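Local atomic coordinates of lambda integrase (Enterobacteria phage lambda, PDB entry 1AE9), a protein that catalyses site-specific recombination that integrates the phage genome into the host chromosome and, together with excisionase, excises it again; this chain is its catalytic domain. Residues 30-35 with 140-145; 4-9 with 73-78. One frame throughout, in Å; residues are numbered along the deposited sequence.

Contact 1 of 2, residues 30-35 with 140-145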
loop_
_atom_site.group_PDB
_atom_site.type_symbol
_atom_site.label_atom_id
_atom_site.label_comp_id
_atom_site.label_asym_id
_atom_site.label_seq_id
_atom_site.Cartn_x
_atom_site.Cartn_y
_atom_site.Cartn_z
ATOM N N ALA A 30 -0.747 -14.323 14.491
ATOM C CA ALA A 30 0.282 -14.659 13.517
ATOM C C ALA A 30 1.115 -15.858 13.974
ATOM O O ALA A 30 1.447 -16.733 13.167
ATOM C CB ALA A 30 1.189 -13.462 13.283
ATOM N N VAL A 31 1.461 -15.889 15.259
ATOM C CA VAL A 31 2.270 -16.978 15.806
ATOM C C VAL A 31 1.484 -18.276 16.001
ATOM O O VAL A 31 1.974 -19.346 15.669
ATOM C CB VAL A 31 2.981 -16.568 17.142
ATOM C CG1 VAL A 31 3.759 -17.756 17.732
ATOM C CG2 VAL A 31 3.947 -15.403 16.887
ATOM N N VAL A 32 0.256 -18.190 16.496
ATOM C CA VAL A 32 -0.525 -19.398 16.718
ATOM C C VAL A 32 -1.133 -20.028 15.449
ATOM O O VAL A 32 -1.413 -21.229 15.430
ATOM C CB VAL A 32 -1.588 -19.192 17.842
ATOM C CG1 VAL A 32 -2.804 -18.443 17.330
ATOM C CG2 VAL A 32 -1.983 -20.526 18.452
ATOM N N THR A 33 -1.350 -19.239 14.394
ATOM C CA THR A 33 -1.905 -19.797 13.155
ATOM C C THR A 33 -0.833 -19.986 12.082
ATOM O O THR A 33 -1.037 -20.735 11.125
ATOM C CB THR A 33 -3.043 -18.927 12.533
ATOM O OG1 THR A 33 -2.494 -17.715 11.997
ATOM C CG2 THR A 33 -4.122 -18.596 13.559
ATOM N N GLY A 34 0.290 -19.282 12.226
ATOM C CA GLY A 34 1.368 -19.373 11.253
ATOM C C GLY A 34 1.042 -18.833 9.860
ATOM O O GLY A 34 1.809 -19.056 8.913
ATOM N N GLN A 35 -0.064 -18.095 9.727
ATOM C CA GLN A 35 -0.470 -17.562 8.426
ATOM C C GLN A 35 0.186 -16.236 8.035
ATOM O O GLN A 35 0.537 -15.423 8.895
ATOM C CB GLN A 35 -1.997 -17.450 8.356
ATOM C CG GLN A 35 -2.727 -18.792 8.546
ATOM C CD GLN A 35 -2.148 -19.904 7.675
ATOM O OE1 GLN A 35 -2.158 -19.822 6.439
ATOM N NE2 GLN A 35 -1.613 -20.933 8.314
ATOM N N ARG A 140 9.199 -22.594 13.739
ATOM C CA ARG A 140 10.225 -23.118 14.653
ATOM C C ARG A 140 9.637 -23.561 15.989
ATOM O O ARG A 140 10.023 -24.600 16.531
ATOM C CB ARG A 140 11.344 -22.097 14.882
ATOM C CG ARG A 140 12.134 -21.745 13.625
ATOM C CD ARG A 140 13.370 -20.898 13.932
ATOM N NE ARG A 140 13.060 -19.677 14.681
ATOM C CZ ARG A 140 12.815 -18.486 14.130
ATOM N NH1 ARG A 140 12.839 -18.330 12.812
ATOM N NH2 ARG A 140 12.550 -17.446 14.905
ATOM N N LEU A 141 8.691 -22.793 16.517
ATOM C CA LEU A 141 8.060 -23.150 17.776
ATOM C C LEU A 141 7.203 -24.408 17.632
ATOM O O LEU A 141 7.208 -25.265 18.518
ATOM C CB LEU A 141 7.207 -21.995 18.311
ATOM C CG LEU A 141 7.941 -20.710 18.721
ATOM C CD1 LEU A 141 6.939 -19.706 19.295
ATOM C CD2 LEU A 141 9.016 -21.024 19.760
ATOM N N TYR A 142 6.453 -24.508 16.531
ATOM C CA TYR A 142 5.593 -25.668 16.267
ATOM C C TYR A 142 6.393 -26.922 15.931
ATOM O O TYR A 142 5.970 -28.033 16.244
ATOM C CB TYR A 142 4.580 -25.368 15.152
ATOM C CG TYR A 142 3.288 -24.768 15.670
ATOM C CD1 TYR A 142 2.655 -25.307 16.789
ATOM C CD2 TYR A 142 2.702 -23.662 15.049
ATOM C CE1 TYR A 142 1.472 -24.764 17.279
ATOM C CE2 TYR A 142 1.521 -23.112 15.536
ATOM C CZ TYR A 142 0.912 -23.671 16.649
ATOM O OH TYR A 142 -0.268 -23.165 17.132
ATOM N N GLU A 143 7.543 -26.733 15.294
ATOM C CA GLU A 143 8.430 -27.832 14.938
ATOM C C GLU A 143 8.919 -28.523 16.214
ATOM O O GLU A 143 9.079 -29.741 16.249
ATOM C CB GLU A 143 9.619 -27.303 14.140
ATOM N N LYS A 144 9.161 -27.735 17.256
ATOM C CA LYS A 144 9.626 -28.265 18.529
ATOM C C LYS A 144 8.473 -28.853 19.337
ATOM O O LYS A 144 8.538 -29.993 19.789
ATOM C CB LYS A 144 10.340 -27.169 19.331
ATOM N N GLN A 145 7.405 -28.078 19.482
ATOM C CA GLN A 145 6.228 -28.486 20.245
ATOM C C GLN A 145 5.473 -29.696 19.690
ATOM O O GLN A 145 4.982 -30.531 20.454
ATOM C CB GLN A 145 5.260 -27.303 20.379
ATOM C CG GLN A 145 3.996 -27.599 21.165
ATOM C CD GLN A 145 3.067 -26.415 21.236
ATOM O OE1 GLN A 145 3.484 -25.303 21.557
ATOM N NE2 GLN A 145 1.800 -26.642 20.952
#

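Contact 2 of 2, residues 4-9 with 73-78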
loop_
_atom_site.group_PDB
_atom_site.type_symbol
_atom_site.label_atom_id
_atom_site.label_comp_id
_atom_site.label_asym_id
_atom_site.label_seq_id
_atom_site.Cartn_x
_atom_site.Cartn_y
_atom_site.Cartn_z
ATOM N N LEU A 4 13.400 -13.722 14.503
ATOM C CA LEU A 4 12.850 -13.190 15.744
ATOM C C LEU A 4 12.686 -14.365 16.694
ATOM O O LEU A 4 12.043 -15.349 16.348
ATOM C CB LEU A 4 11.487 -12.542 15.490
ATOM C CG LEU A 4 10.862 -11.792 16.669
ATOM C CD1 LEU A 4 11.617 -10.493 16.909
ATOM C CD2 LEU A 4 9.390 -11.524 16.383
ATOM N N THR A 5 13.294 -14.281 17.875
ATOM C CA THR A 5 13.188 -15.360 18.857
ATOM C C THR A 5 11.952 -15.155 19.730
ATOM O O THR A 5 11.328 -14.085 19.698
ATOM C CB THR A 5 14.443 -15.438 19.772
ATOM O OG1 THR A 5 14.506 -14.282 20.619
ATOM C CG2 THR A 5 15.705 -15.515 18.938
ATOM N N ALA A 6 11.608 -16.169 20.517
ATOM C CA ALA A 6 10.460 -16.082 21.411
ATOM C C ALA A 6 10.645 -14.974 22.451
ATOM O O ALA A 6 9.701 -14.237 22.743
ATOM C CB ALA A 6 10.223 -17.421 22.103
ATOM N N ASP A 7 11.850 -14.857 23.017
ATOM C CA ASP A 7 12.114 -13.827 24.024
ATOM C C ASP A 7 12.011 -12.422 23.398
ATOM O O ASP A 7 11.492 -11.491 24.025
ATOM C CB ASP A 7 13.489 -14.045 24.694
ATOM C CG ASP A 7 13.632 -13.294 26.033
ATOM O OD1 ASP A 7 12.892 -13.600 26.994
ATOM O OD2 ASP A 7 14.495 -12.399 26.137
ATOM N N GLU A 8 12.466 -12.286 22.153
ATOM C CA GLU A 8 12.408 -11.008 21.448
ATOM C C GLU A 8 10.961 -10.634 21.148
ATOM O O GLU A 8 10.598 -9.458 21.221
ATOM C CB GLU A 8 13.247 -11.054 20.165
ATOM C CG GLU A 8 14.751 -11.067 20.440
ATOM C CD GLU A 8 15.606 -11.321 19.204
ATOM O OE1 GLU A 8 15.094 -11.874 18.208
ATOM O OE2 GLU A 8 16.808 -10.980 19.236
ATOM N N TYR A 9 10.137 -11.634 20.836
ATOM C CA TYR A 9 8.710 -11.425 20.573
ATOM C C TYR A 9 8.069 -10.782 21.804
ATOM O O TYR A 9 7.238 -9.875 21.686
ATOM C CB TYR A 9 8.023 -12.770 20.272
ATOM C CG TYR A 9 6.505 -12.779 20.391
ATOM C CD1 TYR A 9 5.889 -12.812 21.644
ATOM C CD2 TYR A 9 5.688 -12.744 19.259
ATOM C CE1 TYR A 9 4.497 -12.802 21.772
ATOM C CE2 TYR A 9 4.285 -12.736 19.376
ATOM C CZ TYR A 9 3.702 -12.763 20.638
ATOM O OH TYR A 9 2.333 -12.744 20.793
ATOM N N ASP A 73 2.675 -23.194 23.263
ATOM C CA ASP A 73 3.150 -23.353 24.629
ATOM C C ASP A 73 4.277 -22.428 25.062
ATOM O O ASP A 73 4.179 -21.798 26.114
ATOM C CB ASP A 73 3.531 -24.809 24.872
ATOM C CG ASP A 73 2.353 -25.749 24.711
ATOM O OD1 ASP A 73 1.200 -25.331 24.971
ATOM O OD2 ASP A 73 2.585 -26.907 24.314
ATOM N N ALA A 74 5.302 -22.288 24.228
ATOM C CA ALA A 74 6.455 -21.448 24.551
ATOM C C ALA A 74 6.141 -20.004 24.948
ATOM O O ALA A 74 6.883 -19.391 25.722
ATOM C CB ALA A 74 7.458 -21.472 23.401
ATOM N N LEU A 75 5.035 -19.471 24.440
ATOM C CA LEU A 75 4.650 -18.094 24.727
ATOM C C LEU A 75 3.320 -17.971 25.453
ATOM O O LEU A 75 2.883 -16.865 25.770
ATOM C CB LEU A 75 4.616 -17.284 23.429
ATOM C CG LEU A 75 5.972 -17.091 22.749
ATOM C CD1 LEU A 75 5.777 -16.525 21.356
ATOM C CD2 LEU A 75 6.842 -16.173 23.592
ATOM N N GLY A 76 2.692 -19.108 25.739
ATOM C CA GLY A 76 1.415 -19.092 26.428
ATOM C C GLY A 76 0.304 -18.490 25.581
ATOM O O GLY A 76 -0.560 -17.777 26.098
ATOM N N ILE A 77 0.326 -18.773 24.282
ATOM C CA ILE A 77 -0.692 -18.254 23.374
ATOM C C ILE A 77 -1.748 -19.310 23.094
ATOM O O ILE A 77 -1.434 -20.409 22.639
ATOM C CB ILE A 77 -0.085 -17.792 22.032
ATOM C CG1 ILE A 77 0.880 -16.629 22.262
ATOM C CG2 ILE A 77 -1.196 -17.357 21.081
ATOM C CD1 ILE A 77 1.716 -16.272 21.048
ATOM N N SER A 78 -2.995 -18.991 23.414
ATOM C CA SER A 78 -4.094 -19.902 23.160
ATOM C C SER A 78 -4.896 -19.302 22.022
ATOM O O SER A 78 -5.347 -18.164 22.121
ATOM C CB SER A 78 -4.974 -20.028 24.398
ATOM O OG SER A 78 -6.192 -20.696 24.096
#

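Contact 1 of 2, residues 30-35 with 140-145
Val31 and Val32, in the last turn of helix 21-33, lie opposite Leu141 and Tyr142 of helix 133-145, with the CA atoms of Val31 and Leu141 8.7 Å apart and those of Val32 and Tyr142 8.8 Å apart. This is helix-to-helix packing in the catalytic domain of a tyrosine recombinase, joining the C-terminal ends of the two helices. The spacing is bridged mainly by Tyr142, whose ring reaches across so that its phenol oxygen meets the backbone at the end of the other helix. Tyr142 OH donates a hydrogen bond of 2.8 Å to Val32 O. The angle at Val32 O between its carbonyl carbon and Tyr142 OH is 125°, so the hydroxyl comes in bent well off the C=O direction, and it is tilted 18° from the carbonyl plane. Carbonyls of a last helical turn often lack an amide partner further along the chain, and a tyrosine is long enough to supply a donor from the neighbouring helix. Val32 O sits at the ring edge, close to the ring plane. Although the CB of Val32 points away from helix 133-145, one of its methyls, CG2, comes within 3.4 Å of Tyr142 OH and packs beside the hydroxyl. Val31 CG1 touches Leu141 CD1 at 4.0 Å, two branched side chains crossing at an angle and meeting methyl to methyl. The chain leaves the helix at Gly34, whose positive phi of 66° suits a residue without a side chain; its carbonyl accepts a hydrogen bond from Arg135, a predicted active-site residue. Gln35 NE2 folds back to donate to Thr33 O over 2.9 Å. Ile72 of strand 71-72 packs against Val31, Val32, Leu141 and Tyr142 alike, and Phe150 of helix 148-155 meets the Tyr142 ring edge-to-face.

Contact 2 of 2, residues 4-9 with 73-78
The ring of Tyr9 carries Leu75 on one face, where CD1 stands 3.7 Å above the ring plane and is displaced toward the rim. This is a CH-pi contact: Leu75 CD1 lies 3.9 Å from the centroid of the Tyr9 ring, 18° off its normal. Ile77 comes from the opposite direction to the tyrosine and reaches its hydroxyl end obliquely, Ile77 CD1 lying 3.6 Å from Tyr9 OH. With CG anti to its backbone N (chi1 162°), Tyr9 extends from helix 6-15 toward the turn at 73-78, where its face takes Leu75 and its hydroxyl end takes Ile77. The two methyls of Leu75 divide their work. While CD1 covers the ring, CD2 rests on the first turn of the helix, 3.6 Å from Ala6 O and 3.9 Å from Ala6 CB. Alanine suits this position because its short side chain lets the leucine come close to the helix backbone. Thr5 and Glu8 form a capping box at the start of that helix: Glu8 N donates to Thr5 OG1, and Thr5 N donates to Glu8 OE1 over 3.0 Å, so these two amides at the helix start each have a side-chain acceptor. On the other segment, two residues, Gly76 and Ile77, stand across from the single Ile72, a G1 beta bulge in the two-stranded antiparallel sheet 71-72 and 77-78. Gly76 has a phi of 67°, which is easiest for a residue with no CB, and the bulge lies just beyond Leu75 in the turn joining the strands. Val31 and Met27 of helix 21-33, with Leu134 and Leu137 of helix 133-145, also pack on Tyr9. Asp7, whose side chain starts away from the turn, forms a salt bridge with Lys85 of a neighbouring subunit.

The centres of contacts 1 and 2 lie about 9 Å apart, and their segments alternate along the chain: 4-9, 30-35, 73-78, then 140-145. Helix 6-15 is followed directly by helix 21-33, whose Val32 packs on Ile77 of contact 2. The turn 73-78 is joined to helix 133-145 as well, through a probable hydrogen bond from Asp73 N to Gln145 OE1. Both contacts thus share helix 21-33, helix 133-145 and the small antiparallel sheet of 71-72 and 77-78 as neighbours, so that parts of the catalytic domain distant in sequence pack together. Arg135 lies on the same helix 133-145, its side chain about 8 Å from that of Val31.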